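Local coordinates for protein ORF10 (Moritella marina, PDB 6RIW) that probably catalyses carbon-chain condensation in polyunsaturated fatty acid synthesis, this chain being the ketosynthase-chain length factor part of a longer synthase, at residues Glu503-Ser511 with Leu695-Thr703; Ile702-Glu713 with Asp735-Glu743. All coordinates share one frame; numbering follows the deposited sequence.

Interaction 1: residues Glu503-Ser511 with Leu695-Thr703; sequences EQRWKGMES and LSGSIENIT
W506 and I699 meet through their first torsions: CG of W506 lies anti to its own carbonyl carbon (chi1 -70°), and CG1 of I699 anti to its backbone N (chi1 -168°), with CG2 tucked between N and carbonyl carbon. The result is a CH-pi contact, I699 CB standing 3.6 Å from the centroid of the five-membered ring of W506, close to the ring normal. The isoleucine chain then runs out over the benzo part, CD1 ending 3.6 Å from W506 CE3 and 3.8 Å from M509 CB, while CE of M509 approaches I699 CG2. W506 CZ2 is 3.9 Å from I702 CG1.

W506 NE1 donates to G697 O at 2.7 Å with an N-H...O angle of 166°, the acceptor in the ring plane and the donor in the carbonyl plane. With I699 CB over one face, this in-plane bond probably helps to hold the rotation of the ring. Were the indole cut back to an alanine here, G697 O would probably lose its donor and a gap would open beside I699 and I702.

R505 bends at its second torsion and lays its guanidinium against the G697-S698 peptide. NH2 does not bond L695 O directly; a water 2.9 Å from R505 NH2 links the two. The charge is met by salt bridges from NH2 to E743 and from NH1 to E587. S698 is the N-cap of helix 699-706, its OG accepting from N701 N at 3.0 Å.

In the second ketosynthase-type domain, the loop between helices 484-492 and 513-519 thus meets the start of helix 699-706 through an apolar patch, and the turn ahead of it through one direct bond and one water. Since all touching residues are buried, pairing the indole N-H with a backbone carbonyl avoids a desolvated donor.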
ATOM      1  N   GLU A 503      -3.812  16.891  23.546  1.00 13.34           N
ATOM      2  CA  GLU A 503      -3.457  16.115  24.735  1.00 15.66           C
ATOM      3  C   GLU A 503      -3.381  14.611  24.492  1.00 15.44           C
ATOM      4  O   GLU A 503      -2.516  13.951  25.081  1.00 16.65           O
ATOM      5  CB  GLU A 503      -4.446  16.412  25.878  1.00 17.36           C
ATOM      6  CG  GLU A 503      -4.106  17.734  26.506  1.00 30.21           C
ATOM      7  CD  GLU A 503      -4.448  17.823  27.997  1.00 31.20           C
ATOM      8  OE1 GLU A 503      -5.322  17.043  28.468  1.00 23.57           O
ATOM      9  OE2 GLU A 503      -3.836  18.698  28.669  1.00 34.38           O
ATOM     10  N   GLN A 504      -4.259  14.042  23.668  1.00 13.68           N
ATOM     11  CA  GLN A 504      -4.257  12.597  23.453  1.00 14.63           C
ATOM     12  C   GLN A 504      -3.549  12.167  22.172  1.00 12.56           C
ATOM     13  O   GLN A 504      -3.489  10.966  21.883  1.00 12.80           O
ATOM     14  CB  GLN A 504      -5.693  12.081  23.415  1.00 20.61           C
ATOM     15  CG  GLN A 504      -6.409  12.154  24.758  1.00 24.93           C
ATOM     16  CD  GLN A 504      -7.867  11.806  24.583  1.00 33.39           C
ATOM     17  OE1 GLN A 504      -8.188  10.742  24.061  1.00 30.97           O
ATOM     18  NE2 GLN A 504      -8.759  12.707  24.993  1.00 39.51           N
ATOM     19  N   ARG A 505      -3.013  13.105  21.407  1.00 12.46           N
ATOM     20  CA  ARG A 505      -2.532  12.779  20.067  1.00 11.66           C
ATOM     21  C   ARG A 505      -1.367  11.781  20.090  1.00 13.41           C
ATOM     22  O   ARG A 505      -1.252  10.950  19.182  1.00 12.36           O
ATOM     23  CB  ARG A 505      -2.118  14.064  19.347  1.00 12.00           C
ATOM     24  CG  ARG A 505      -1.644  13.852  17.878  1.00 11.59           C
ATOM     25  CD  ARG A 505      -2.838  13.542  16.959  1.00 13.63           C
ATOM     26  NE  ARG A 505      -2.412  13.075  15.633  1.00 10.56           N
ATOM     27  CZ  ARG A 505      -2.129  11.801  15.365  1.00 14.80           C
ATOM     28  NH1 ARG A 505      -2.185  10.868  16.328  1.00 12.28           N
ATOM     29  NH2 ARG A 505      -1.786  11.440  14.124  1.00 13.99           N
ATOM     30  N   TRP A 506      -0.465  11.875  21.070  1.00 11.25           N
ATOM     31  CA  TRP A 506       0.614  10.884  21.221  1.00 11.68           C
ATOM     32  C   TRP A 506       0.360   9.903  22.369  1.00 11.09           C
ATOM     33  O   TRP A 506       1.297   9.260  22.863  1.00 11.15           O
ATOM     34  CB  TRP A 506       1.966  11.572  21.428  1.00 10.19           C
ATOM     35  CG  TRP A 506       2.512  12.276  20.211  1.00 10.35           C
ATOM     36  CD1 TRP A 506       1.902  12.425  18.990  1.00 10.93           C
ATOM     37  CD2 TRP A 506       3.777  12.938  20.117  1.00 11.77           C
ATOM     38  NE1 TRP A 506       2.737  13.142  18.130  1.00 11.36           N
ATOM     39  CE2 TRP A 506       3.883  13.470  18.812  1.00 11.42           C
ATOM     40  CE3 TRP A 506       4.847  13.115  21.013  1.00 11.95           C
ATOM     41  CZ2 TRP A 506       5.018  14.174  18.378  1.00 13.49           C
ATOM     42  CZ3 TRP A 506       5.978  13.811  20.580  1.00 15.05           C
ATOM     43  CH2 TRP A 506       6.051  14.344  19.277  1.00 13.35           C
ATOM     44  N   LYS A 507      -0.894   9.750  22.789  1.00 10.66           N
ATOM     45  CA  LYS A 507      -1.222   8.876  23.919  1.00 13.81           C
ATOM     46  C   LYS A 507      -0.388   9.236  25.143  1.00 15.21           C
ATOM     47  O   LYS A 507      -0.041   8.368  25.962  1.00 15.21           O
ATOM     48  CB  LYS A 507      -1.042   7.392  23.542  1.00 14.98           C
ATOM     49  CG  LYS A 507      -2.049   6.897  22.534  1.00 13.79           C
ATOM     50  CD  LYS A 507      -1.907   5.383  22.236  1.00 22.68           C
ATOM     51  CE  LYS A 507      -3.124   4.917  21.431  1.00 25.08           C
ATOM     52  NZ  LYS A 507      -3.265   3.426  21.297  1.00 26.42           N
ATOM     53  N   GLY A 508      -0.067  10.531  25.279  1.00 13.64           N
ATOM     54  CA  GLY A 508       0.663  11.033  26.423  1.00 14.23           C
ATOM     55  C   GLY A 508       2.143  10.742  26.410  1.00 15.51           C
ATOM     56  O   GLY A 508       2.829  11.092  27.373  1.00 15.66           O
ATOM     57  N   MET A 509       2.667  10.125  25.343  1.00 13.75           N
ATOM     58  CA  MET A 509       4.076   9.750  25.314  1.00 12.66           C
ATOM     59  C   MET A 509       5.032  10.943  25.337  1.00 14.11           C
ATOM     60  O   MET A 509       6.206  10.757  25.672  1.00 16.12           O
ATOM     61  CB  MET A 509       4.350   8.868  24.086  1.00 14.01           C
ATOM     62  CG  MET A 509       3.709   7.470  24.224  1.00 15.64           C
ATOM     63  SD  MET A 509       4.142   6.381  22.828  1.00 18.23           S
ATOM     64  CE  MET A 509       2.612   6.415  21.898  1.00 19.78           C
ATOM     65  N   GLU A 510       4.582  12.159  24.995  1.00 14.52           N
ATOM     66  CA  GLU A 510       5.466  13.319  25.117  1.00 14.68           C
ATOM     67  C   GLU A 510       5.814  13.642  26.567  1.00 15.19           C
ATOM     68  O   GLU A 510       6.738  14.434  26.807  1.00 16.47           O
ATOM     69  CB  GLU A 510       4.820  14.553  24.457  1.00 17.36           C
ATOM     70  CG  GLU A 510       3.812  15.275  25.336  1.00 19.78           C
ATOM     71  CD  GLU A 510       2.400  14.702  25.245  1.00 19.13           C
ATOM     72  OE1 GLU A 510       2.194  13.579  24.721  1.00 16.21           O
ATOM     73  OE2 GLU A 510       1.469  15.393  25.711  1.00 22.64           O
ATOM     74  N   SER A 511       5.096  13.058  27.527  1.00 15.39           N
ATOM     75  CA  SER A 511       5.392  13.266  28.940  1.00 16.99           C
ATOM     76  C   SER A 511       6.468  12.328  29.458  1.00 18.44           C
ATOM     77  O   SER A 511       6.905  12.473  30.606  1.00 17.38           O
ATOM     78  CB  SER A 511       4.125  13.088  29.781  1.00 20.37           C
ATOM     79  OG  SER A 511       3.864  11.713  30.027  1.00 23.40           O
ATOM     80  N   LEU A 695      -1.791  10.879   8.373  1.00 10.89           N
ATOM     81  CA  LEU A 695      -1.885  11.431   9.723  1.00 11.66           C
ATOM     82  C   LEU A 695      -0.469  11.511  10.301  1.00 12.39           C
ATOM     83  O   LEU A 695      -0.089  10.831  11.255  1.00 14.70           O
ATOM     84  CB  LEU A 695      -2.865  10.612  10.554  1.00 15.97           C
ATOM     85  CG  LEU A 695      -4.236  10.593   9.841  1.00 17.20           C
ATOM     86  CD1 LEU A 695      -5.316   9.932  10.690  1.00 16.61           C
ATOM     87  CD2 LEU A 695      -4.684  12.010   9.447  1.00 14.37           C
ATOM     88  N   SER A 696       0.319  12.398   9.682  1.00 10.15           N
ATOM     89  CA  SER A 696       1.758  12.509   9.905  1.00 11.34           C
ATOM     90  C   SER A 696       2.124  13.340  11.140  1.00 11.84           C
ATOM     91  O   SER A 696       3.286  13.736  11.266  1.00 13.41           O
ATOM     92  CB  SER A 696       2.442  13.094   8.665  1.00 13.46           C
ATOM     93  OG  SER A 696       1.628  14.069   8.023  1.00 16.78           O
ATOM     94  N   GLY A 697       1.173  13.613  12.027  1.00 11.15           N
ATOM     95  CA  GLY A 697       1.505  14.166  13.324  1.00 11.23           C
ATOM     96  C   GLY A 697       1.689  13.119  14.402  1.00 11.48           C
ATOM     97  O   GLY A 697       1.875  13.480  15.564  1.00 12.76           O
ATOM     98  N   SER A 698       1.650  11.828  14.062  1.00 12.28           N
ATOM     99  CA  SER A 698       1.854  10.770  15.059  1.00 11.33           C
ATOM    100  C   SER A 698       3.269  10.814  15.628  1.00 10.21           C
ATOM    101  O   SER A 698       4.203  11.302  14.994  1.00 10.02           O
ATOM    102  CB  SER A 698       1.622   9.389  14.437  1.00 12.16           C
ATOM    103  OG  SER A 698       2.519   9.211  13.349  1.00 13.01           O
ATOM    104  N   ILE A 699       3.441  10.249  16.832  1.00  9.49           N
ATOM    105  CA  ILE A 699       4.800  10.191  17.353  1.00  9.80           C
ATOM    106  C   ILE A 699       5.665   9.292  16.475  1.00  9.48           C
ATOM    107  O   ILE A 699       6.876   9.520  16.331  1.00  9.69           O
ATOM    108  CB  ILE A 699       4.818   9.739  18.827  1.00  9.74           C
ATOM    109  CG1 ILE A 699       6.211   9.990  19.426  1.00 12.02           C
ATOM    110  CG2 ILE A 699       4.333   8.257  18.970  1.00 10.54           C
ATOM    111  CD1 ILE A 699       6.305   9.779  20.959  1.00 12.92           C
ATOM    112  N   GLU A 700       5.063   8.281  15.856  1.00 11.20           N
ATOM    113  CA  GLU A 700       5.836   7.399  14.981  1.00 11.77           C
ATOM    114  C   GLU A 700       6.368   8.161  13.777  1.00 12.24           C
ATOM    115  O   GLU A 700       7.523   7.969  13.369  1.00  9.91           O
ATOM    116  CB  GLU A 700       4.976   6.227  14.519  1.00 11.31           C
ATOM    117  CG  GLU A 700       4.598   5.263  15.635  1.00 11.53           C
ATOM    118  CD  GLU A 700       3.284   5.598  16.342  1.00 14.05           C
ATOM    119  OE1 GLU A 700       2.808   6.765  16.261  1.00 13.85           O
ATOM    120  OE2 GLU A 700       2.727   4.690  16.998  1.00 15.01           O
ATOM    121  N   ASN A 701       5.540   9.025  13.183  1.00 10.74           N
ATOM    122  CA  ASN A 701       6.048   9.782  12.046  1.00 11.97           C
ATOM    123  C   ASN A 701       7.089  10.802  12.463  1.00 10.20           C
ATOM    124  O   ASN A 701       8.064  11.013  11.741  1.00 11.60           O
ATOM    125  CB  ASN A 701       4.944  10.486  11.270  1.00 10.79           C
ATOM    126  CG  ASN A 701       5.482  11.089   9.981  1.00 12.46           C
ATOM    127  OD1 ASN A 701       5.967  10.354   9.112  1.00 13.20           O
ATOM    128  ND2 ASN A 701       5.444  12.412   9.865  1.00 14.02           N
ATOM    129  N   ILE A 702       6.912  11.463  13.609  1.00 10.61           N
ATOM    130  CA  ILE A 702       7.938  12.414  14.029  1.00 10.97           C
ATOM    131  C   ILE A 702       9.267  11.684  14.255  1.00 12.41           C
ATOM    132  O   ILE A 702      10.336  12.131  13.797  1.00 11.20           O
ATOM    133  CB  ILE A 702       7.487  13.195  15.283  1.00 10.82           C
ATOM    134  CG1 ILE A 702       6.756  14.492  14.918  1.00 13.31           C
ATOM    135  CG2 ILE A 702       8.743  13.690  16.057  1.00 14.17           C
ATOM    136  CD1 ILE A 702       5.540  14.320  14.039  1.00 11.44           C
ATOM    137  N   THR A 703       9.210  10.538  14.930  1.00 10.15           N
ATOM    138  CA  THR A 703      10.377   9.671  15.118  1.00 10.53           C
ATOM    139  C   THR A 703      11.039   9.305  13.792  1.00 10.98           C
ATOM    140  O   THR A 703      12.262   9.426  13.633  1.00 11.48           O
ATOM    141  CB  THR A 703       9.939   8.388  15.838  1.00  9.66           C
ATOM    142  OG1 THR A 703       9.416   8.718  17.122  1.00 12.02           O
ATOM    143  CG2 THR A 703      11.117   7.426  16.011  1.00 12.18           C
TER
HETATM  144  O   HOH W   1      -1.634   8.771  12.883  1.00 23.39           O

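Interaction 2: residues Ile702-Glu713 with Asp735-Glu743; sequences ITLRQHYGPVNE and DQQQWLVGE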
ATOM      1  N   ILE A 702       6.912  11.463  13.609  1.00 10.61           N
ATOM      2  CA  ILE A 702       7.938  12.414  14.029  1.00 10.97           C
ATOM      3  C   ILE A 702       9.267  11.684  14.255  1.00 12.41           C
ATOM      4  O   ILE A 702      10.336  12.131  13.797  1.00 11.20           O
ATOM      5  CB  ILE A 702       7.487  13.195  15.283  1.00 10.82           C
ATOM      6  CG1 ILE A 702       6.756  14.492  14.918  1.00 13.31           C
ATOM      7  CG2 ILE A 702       8.743  13.690  16.057  1.00 14.17           C
ATOM      8  CD1 ILE A 702       5.540  14.320  14.039  1.00 11.44           C
ATOM      9  N   THR A 703       9.210  10.538  14.930  1.00 10.15           N
ATOM     10  CA  THR A 703      10.377   9.671  15.118  1.00 10.53           C
ATOM     11  C   THR A 703      11.039   9.305  13.792  1.00 10.98           C
ATOM     12  O   THR A 703      12.262   9.426  13.633  1.00 11.48           O
ATOM     13  CB  THR A 703       9.939   8.388  15.838  1.00  9.66           C
ATOM     14  OG1 THR A 703       9.416   8.718  17.122  1.00 12.02           O
ATOM     15  CG2 THR A 703      11.117   7.426  16.011  1.00 12.18           C
ATOM     16  N   LEU A 704      10.243   8.846  12.830  1.00 10.46           N
ATOM     17  CA  LEU A 704      10.782   8.446  11.534  1.00 11.29           C
ATOM     18  C   LEU A 704      11.448   9.615  10.812  1.00 11.34           C
ATOM     19  O   LEU A 704      12.575   9.493  10.311  1.00 10.93           O
ATOM     20  CB  LEU A 704       9.655   7.854  10.672  1.00 10.34           C
ATOM     21  CG  LEU A 704      10.037   7.564   9.214  1.00 12.03           C
ATOM     22  CD1 LEU A 704      11.228   6.584   9.164  1.00 11.57           C
ATOM     23  CD2 LEU A 704       8.847   7.016   8.432  1.00 14.79           C
ATOM     24  N   ARG A 705      10.741  10.746  10.688  1.00  8.97           N
ATOM     25  CA  ARG A 705      11.260  11.801   9.830  1.00  9.15           C
ATOM     26  C   ARG A 705      12.435  12.511  10.458  1.00  9.45           C
ATOM     27  O   ARG A 705      13.279  13.032   9.721  1.00 10.47           O
ATOM     28  CB  ARG A 705      10.149  12.804   9.480  1.00  8.99           C
ATOM     29  CG  ARG A 705       8.904  12.110   8.861  1.00 10.16           C
ATOM     30  CD  ARG A 705       9.232  11.380   7.556  1.00 12.79           C
ATOM     31  NE  ARG A 705       8.056  10.657   7.048  1.00 11.59           N
ATOM     32  CZ  ARG A 705       7.994  10.037   5.870  1.00 13.38           C
ATOM     33  NH1 ARG A 705       9.035  10.051   5.029  1.00 12.04           N
ATOM     34  NH2 ARG A 705       6.873   9.399   5.529  1.00 11.95           N
ATOM     35  N   GLN A 706      12.552  12.481  11.787  1.00  9.42           N
ATOM     36  CA  GLN A 706      13.769  12.995  12.422  1.00 10.67           C
ATOM     37  C   GLN A 706      15.025  12.289  11.930  1.00 13.32           C
ATOM     38  O   GLN A 706      16.118  12.864  12.009  1.00 12.53           O
ATOM     39  CB  GLN A 706      13.686  12.845  13.946  1.00 11.88           C
ATOM     40  CG  GLN A 706      12.968  13.990  14.635  1.00 15.27           C
ATOM     41  CD  GLN A 706      13.428  14.127  16.067  1.00 21.53           C
ATOM     42  OE1 GLN A 706      13.808  15.211  16.490  1.00 19.68           O
ATOM     43  NE2 GLN A 706      13.444  13.002  16.819  1.00 21.27           N
ATOM     44  N   HIS A 707      14.912  11.033  11.476  1.00 11.38           N
ATOM     45  CA  HIS A 707      16.071  10.331  10.928  1.00 12.17           C
ATOM     46  C   HIS A 707      16.585  10.955   9.637  1.00 13.81           C
ATOM     47  O   HIS A 707      17.739  10.715   9.284  1.00 13.54           O
ATOM     48  CB  HIS A 707      15.767   8.843  10.657  1.00 13.47           C
ATOM     49  CG  HIS A 707      15.391   8.067  11.879  1.00 13.14           C
ATOM     50  ND1 HIS A 707      16.155   8.075  13.023  1.00 14.03           N
ATOM     51  CD2 HIS A 707      14.323   7.270  12.144  1.00 11.80           C
ATOM     52  CE1 HIS A 707      15.583   7.312  13.940  1.00 13.05           C
ATOM     53  NE2 HIS A 707      14.462   6.821  13.439  1.00 11.24           N
ATOM     54  N   TYR A 708      15.782  11.793   8.962  1.00 11.07           N
ATOM     55  CA  TYR A 708      16.172  12.407   7.695  1.00 12.50           C
ATOM     56  C   TYR A 708      16.549  13.873   7.810  1.00 12.35           C
ATOM     57  O   TYR A 708      17.236  14.392   6.918  1.00 13.87           O
ATOM     58  CB  TYR A 708      15.041  12.242   6.665  1.00 11.52           C
ATOM     59  CG  TYR A 708      14.746  10.774   6.454  1.00 13.20           C
ATOM     60  CD1 TYR A 708      15.597   9.976   5.690  1.00 14.77           C
ATOM     61  CD2 TYR A 708      13.645  10.179   7.055  1.00 17.61           C
ATOM     62  CE1 TYR A 708      15.336   8.589   5.511  1.00 15.92           C
ATOM     63  CE2 TYR A 708      13.373   8.817   6.881  1.00 20.13           C
ATOM     64  CZ  TYR A 708      14.222   8.031   6.117  1.00 17.84           C
ATOM     65  OH  TYR A 708      13.910   6.692   5.965  1.00 16.46           O
ATOM     66  N   GLY A 709      16.143  14.535   8.880  1.00 13.09           N
ATOM     67  CA  GLY A 709      16.526  15.908   9.119  1.00 13.75           C
ATOM     68  C   GLY A 709      15.795  16.472  10.323  1.00 12.69           C
ATOM     69  O   GLY A 709      14.765  15.939  10.748  1.00 12.38           O
ATOM     70  N   PRO A 710      16.289  17.589  10.870  1.00 13.72           N
ATOM     71  CA  PRO A 710      15.710  18.138  12.106  1.00 13.21           C
ATOM     72  C   PRO A 710      14.342  18.777  11.895  1.00 13.38           C
ATOM     73  O   PRO A 710      14.119  19.506  10.922  1.00 12.76           O
ATOM     74  CB  PRO A 710      16.742  19.196  12.546  1.00 14.36           C
ATOM     75  CG  PRO A 710      17.490  19.545  11.287  1.00 17.71           C
ATOM     76  CD  PRO A 710      17.484  18.311  10.426  1.00 13.69           C
ATOM     77  N   VAL A 711      13.431  18.509  12.852  1.00 10.56           N
ATOM     78  CA  VAL A 711      12.090  19.086  12.885  1.00 12.06           C
ATOM     79  C   VAL A 711      12.157  20.479  13.494  1.00 15.49           C
ATOM     80  O   VAL A 711      13.067  20.802  14.267  1.00 15.67           O
ATOM     81  CB  VAL A 711      11.132  18.167  13.674  1.00 12.43           C
ATOM     82  CG1 VAL A 711      11.448  18.161  15.177  1.00 13.93           C
ATOM     83  CG2 VAL A 711       9.656  18.534  13.426  1.00 10.65           C
ATOM     84  N   ASN A 712      11.200  21.322  13.130  1.00 13.49           N
ATOM     85  CA  ASN A 712      11.051  22.663  13.704  1.00 15.16           C
ATOM     86  C   ASN A 712      10.202  22.542  14.966  1.00 15.57           C
ATOM     87  O   ASN A 712       8.983  22.391  14.898  1.00 14.33           O
ATOM     88  CB  ASN A 712      10.416  23.596  12.672  1.00 15.64           C
ATOM     89  CG  ASN A 712      10.401  25.066  13.122  1.00 20.75           C
ATOM     90  OD1 ASN A 712      10.341  25.360  14.311  1.00 22.12           O
ATOM     91  ND2 ASN A 712      10.442  25.987  12.157  1.00 19.84           N
ATOM     92  N   GLU A 713      10.847  22.589  16.138  1.00 14.39           N
ATOM     93  CA  GLU A 713      10.098  22.374  17.373  1.00 17.23           C
ATOM     94  C   GLU A 713       9.159  23.536  17.675  1.00 17.33           C
ATOM     95  O   GLU A 713       8.132  23.349  18.332  1.00 17.27           O
ATOM     96  CB  GLU A 713      11.067  22.171  18.537  1.00 22.92           C
ATOM     97  CG  GLU A 713      11.152  20.755  19.001  1.00 28.25           C
ATOM     98  CD  GLU A 713      12.277  20.561  20.000  1.00 28.65           C
ATOM     99  OE1 GLU A 713      13.448  20.490  19.573  1.00 36.46           O
ATOM    100  OE2 GLU A 713      11.983  20.486  21.208  1.00 30.42           O
ATOM    101  N   ASP A 735      14.898  28.923   2.406  1.00 19.51           N
ATOM    102  CA  ASP A 735      16.033  29.067   3.316  1.00 23.20           C
ATOM    103  C   ASP A 735      15.829  28.351   4.651  1.00 22.00           C
ATOM    104  O   ASP A 735      16.784  28.248   5.424  1.00 23.91           O
ATOM    105  CB  ASP A 735      16.325  30.550   3.591  1.00 24.63           C
ATOM    106  CG  ASP A 735      16.819  31.299   2.355  1.00 31.11           C
ATOM    107  OD1 ASP A 735      17.306  30.659   1.392  1.00 28.20           O
ATOM    108  OD2 ASP A 735      16.715  32.549   2.351  1.00 40.67           O
ATOM    109  N   GLN A 736      14.622  27.880   4.948  1.00 19.90           N
ATOM    110  CA  GLN A 736      14.369  27.129   6.173  1.00 22.04           C
ATOM    111  C   GLN A 736      15.216  25.862   6.228  1.00 20.20           C
ATOM    112  O   GLN A 736      15.388  25.170   5.224  1.00 22.58           O
ATOM    113  CB  GLN A 736      12.892  26.756   6.259  1.00 24.15           C
ATOM    114  CG  GLN A 736      11.980  27.941   6.396  1.00 26.85           C
ATOM    115  CD  GLN A 736      12.260  28.685   7.666  1.00 34.52           C
ATOM    116  OE1 GLN A 736      12.721  29.824   7.644  1.00 38.43           O
ATOM    117  NE2 GLN A 736      12.012  28.030   8.794  1.00 31.50           N
ATOM    118  N   GLN A 737      15.717  25.545   7.421  1.00 18.65           N
ATOM    119  CA  GLN A 737      16.590  24.398   7.646  1.00 24.82           C
ATOM    120  C   GLN A 737      15.926  23.262   8.411  1.00 17.32           C
ATOM    121  O   GLN A 737      16.596  22.276   8.732  1.00 16.07           O
ATOM    122  CB  GLN A 737      17.828  24.840   8.435  1.00 29.45           C
ATOM    123  CG  GLN A 737      18.719  25.818   7.732  1.00 32.18           C
ATOM    124  CD  GLN A 737      20.169  25.401   7.851  1.00 43.61           C
ATOM    125  OE1 GLN A 737      20.627  24.504   7.135  1.00 36.49           O
ATOM    126  NE2 GLN A 737      20.897  26.024   8.789  1.00 47.43           N
ATOM    127  N   GLN A 738      14.647  23.391   8.757  1.00 17.06           N
ATOM    128  CA  GLN A 738      13.932  22.383   9.533  1.00 15.14           C
ATOM    129  C   GLN A 738      12.560  22.178   8.909  1.00 15.52           C
ATOM    130  O   GLN A 738      11.992  23.112   8.327  1.00 15.50           O
ATOM    131  CB  GLN A 738      13.771  22.810  11.013  1.00 15.88           C
ATOM    132  CG  GLN A 738      15.104  23.001  11.722  1.00 19.30           C
ATOM    133  CD  GLN A 738      14.969  23.549  13.123  1.00 21.09           C
ATOM    134  OE1 GLN A 738      14.001  24.247  13.454  1.00 20.48           O
ATOM    135  NE2 GLN A 738      15.955  23.248  13.957  1.00 23.29           N
ATOM    136  N   TRP A 739      12.014  20.964   9.050  1.00 12.73           N
ATOM    137  CA  TRP A 739      10.697  20.664   8.487  1.00 12.34           C
ATOM    138  C   TRP A 739       9.592  20.915   9.518  1.00 13.43           C
ATOM    139  O   TRP A 739       9.810  20.856  10.734  1.00 11.31           O
ATOM    140  CB  TRP A 739      10.620  19.221   7.954  1.00 11.56           C
ATOM    141  CG  TRP A 739      10.883  18.133   8.970  1.00 11.15           C
ATOM    142  CD1 TRP A 739      12.106  17.646   9.355  1.00 12.36           C
ATOM    143  CD2 TRP A 739       9.901  17.387   9.709  1.00 10.42           C
ATOM    144  NE1 TRP A 739      11.945  16.646  10.295  1.00 10.10           N
ATOM    145  CE2 TRP A 739      10.604  16.470  10.532  1.00 10.64           C
ATOM    146  CE3 TRP A 739       8.498  17.404   9.753  1.00  9.33           C
ATOM    147  CZ2 TRP A 739       9.954  15.596  11.401  1.00  9.93           C
ATOM    148  CZ3 TRP A 739       7.850  16.526  10.598  1.00 10.33           C
ATOM    149  CH2 TRP A 739       8.585  15.620  11.411  1.00 10.82           C
ATOM    150  N   LEU A 740       8.401  21.238   9.016  1.00 10.20           N
ATOM    151  CA  LEU A 740       7.265  21.578   9.869  1.00  9.98           C
ATOM    152  C   LEU A 740       6.263  20.431   9.957  1.00 12.26           C
ATOM    153  O   LEU A 740       5.915  19.808   8.941  1.00 12.34           O
ATOM    154  CB  LEU A 740       6.560  22.831   9.329  1.00 12.12           C
ATOM    155  CG  LEU A 740       7.370  24.123   9.369  1.00 16.70           C
ATOM    156  CD1 LEU A 740       6.837  25.095   8.291  1.00 14.96           C
ATOM    157  CD2 LEU A 740       7.242  24.709  10.778  1.00 18.30           C
ATOM    158  N   VAL A 741       5.779  20.168  11.172  1.00 11.65           N
ATOM    159  CA  VAL A 741       4.823  19.076  11.386  1.00  9.87           C
ATOM    160  C   VAL A 741       3.448  19.484  10.863  1.00 11.15           C
ATOM    161  O   VAL A 741       2.968  20.600  11.117  1.00 10.82           O
ATOM    162  CB  VAL A 741       4.752  18.715  12.883  1.00 11.38           C
ATOM    163  CG1 VAL A 741       3.595  17.775  13.149  1.00 12.50           C
ATOM    164  CG2 VAL A 741       6.081  18.083  13.372  1.00 11.02           C
ATOM    165  N   GLY A 742       2.807  18.582  10.117  1.00 11.44           N
ATOM    166  CA  GLY A 742       1.426  18.786   9.711  1.00 13.06           C
ATOM    167  C   GLY A 742       0.795  17.456   9.393  1.00 11.76           C
ATOM    168  O   GLY A 742       1.494  16.455   9.213  1.00 12.68           O
ATOM    169  N   GLU A 743      -0.538  17.443   9.331  1.00 10.26           N
ATOM    170  CA  GLU A 743      -1.215  16.208   8.942  1.00 11.37           C
ATOM    171  C   GLU A 743      -2.600  16.526   8.396  1.00 11.60           C
ATOM    172  O   GLU A 743      -3.113  17.641   8.559  1.00 11.39           O
ATOM    173  CB  GLU A 743      -1.313  15.220  10.120  1.00 11.83           C
ATOM    174  CG  GLU A 743      -2.178  15.710  11.281  1.00 12.48           C
ATOM    175  CD  GLU A 743      -2.135  14.752  12.482  1.00 13.95           C
ATOM    176  OE1 GLU A 743      -1.626  13.620  12.321  1.00 13.10           O
ATOM    177  OE2 GLU A 743      -2.607  15.119  13.593  1.00 11.94           O
TER
HETATM  178  O   HOH W   2       6.741  21.859  13.419  1.00 12.35           O
HETATM  179  O   HOH W   3      10.975  25.558   9.447  1.00 24.62           O
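The W739 indole lies between two side chains of 702-713. On one side R705 CB sits above the plane near the rim, 3.4 Å from W739 CZ2; over the opposite face V711 CG2 makes a CH-pi contact 3.5 Å from the centroid of the six-membered ring. At the edge, W739 NE1 donates to G709 O at 2.9 Å. That oxygen lies in the ring plane, but the donor stands above the carbonyl plane and the bond is bent (142°). A chi1 of 59° sets CG between backbone N and carbonyl carbon, turning the ring to this position. The N712 and Q738 amide planes are 61° apart, the side chains crossing at about a right angle with Q738 OE1 3.4 Å from N712 CA.

V711 and W739 form a single bridge with the bonding pattern of parallel strands: W739 N donates to P710 O (3.2 Å), and N712 N to W739 O (2.8 Å). V711 CG2 also packs on V741 CG2 at 3.6 Å, and I702 CD1 reaches the same methyl.

N712 lies alongside L740, and its ND2 also bonds S716 O.

The segment leaving helix 699-706 is held to the approach of strand 741-752 by a buried aromatic whose one N-H is paired, while one water bridges backbone N712 O and V741 N and another ties the N712 and Q736 amides to Q738 O.

How the interactions relate
Interactions 1 and 2 have centres 14 Å apart and follow each other along the chain, sharing I702 and T703 on helix 699-706. Interaction 1 packs the first part of that helix on loop 503-511; interaction 2 packs its later residues and the segment after it on the run into strand 741-752. They also touch directly: S696 OG lies 2.7 Å from G742 O and G697 N 2.8 Å from E743 OE1, both probable hydrogen bonds, so E743, at the end of the second segment of interaction 2, joins the two. Both belong to the second ketosynthase-type domain, probably the chain length factor, away from the magnesium site, consistent with a closely packed part of the thiolase-like fold.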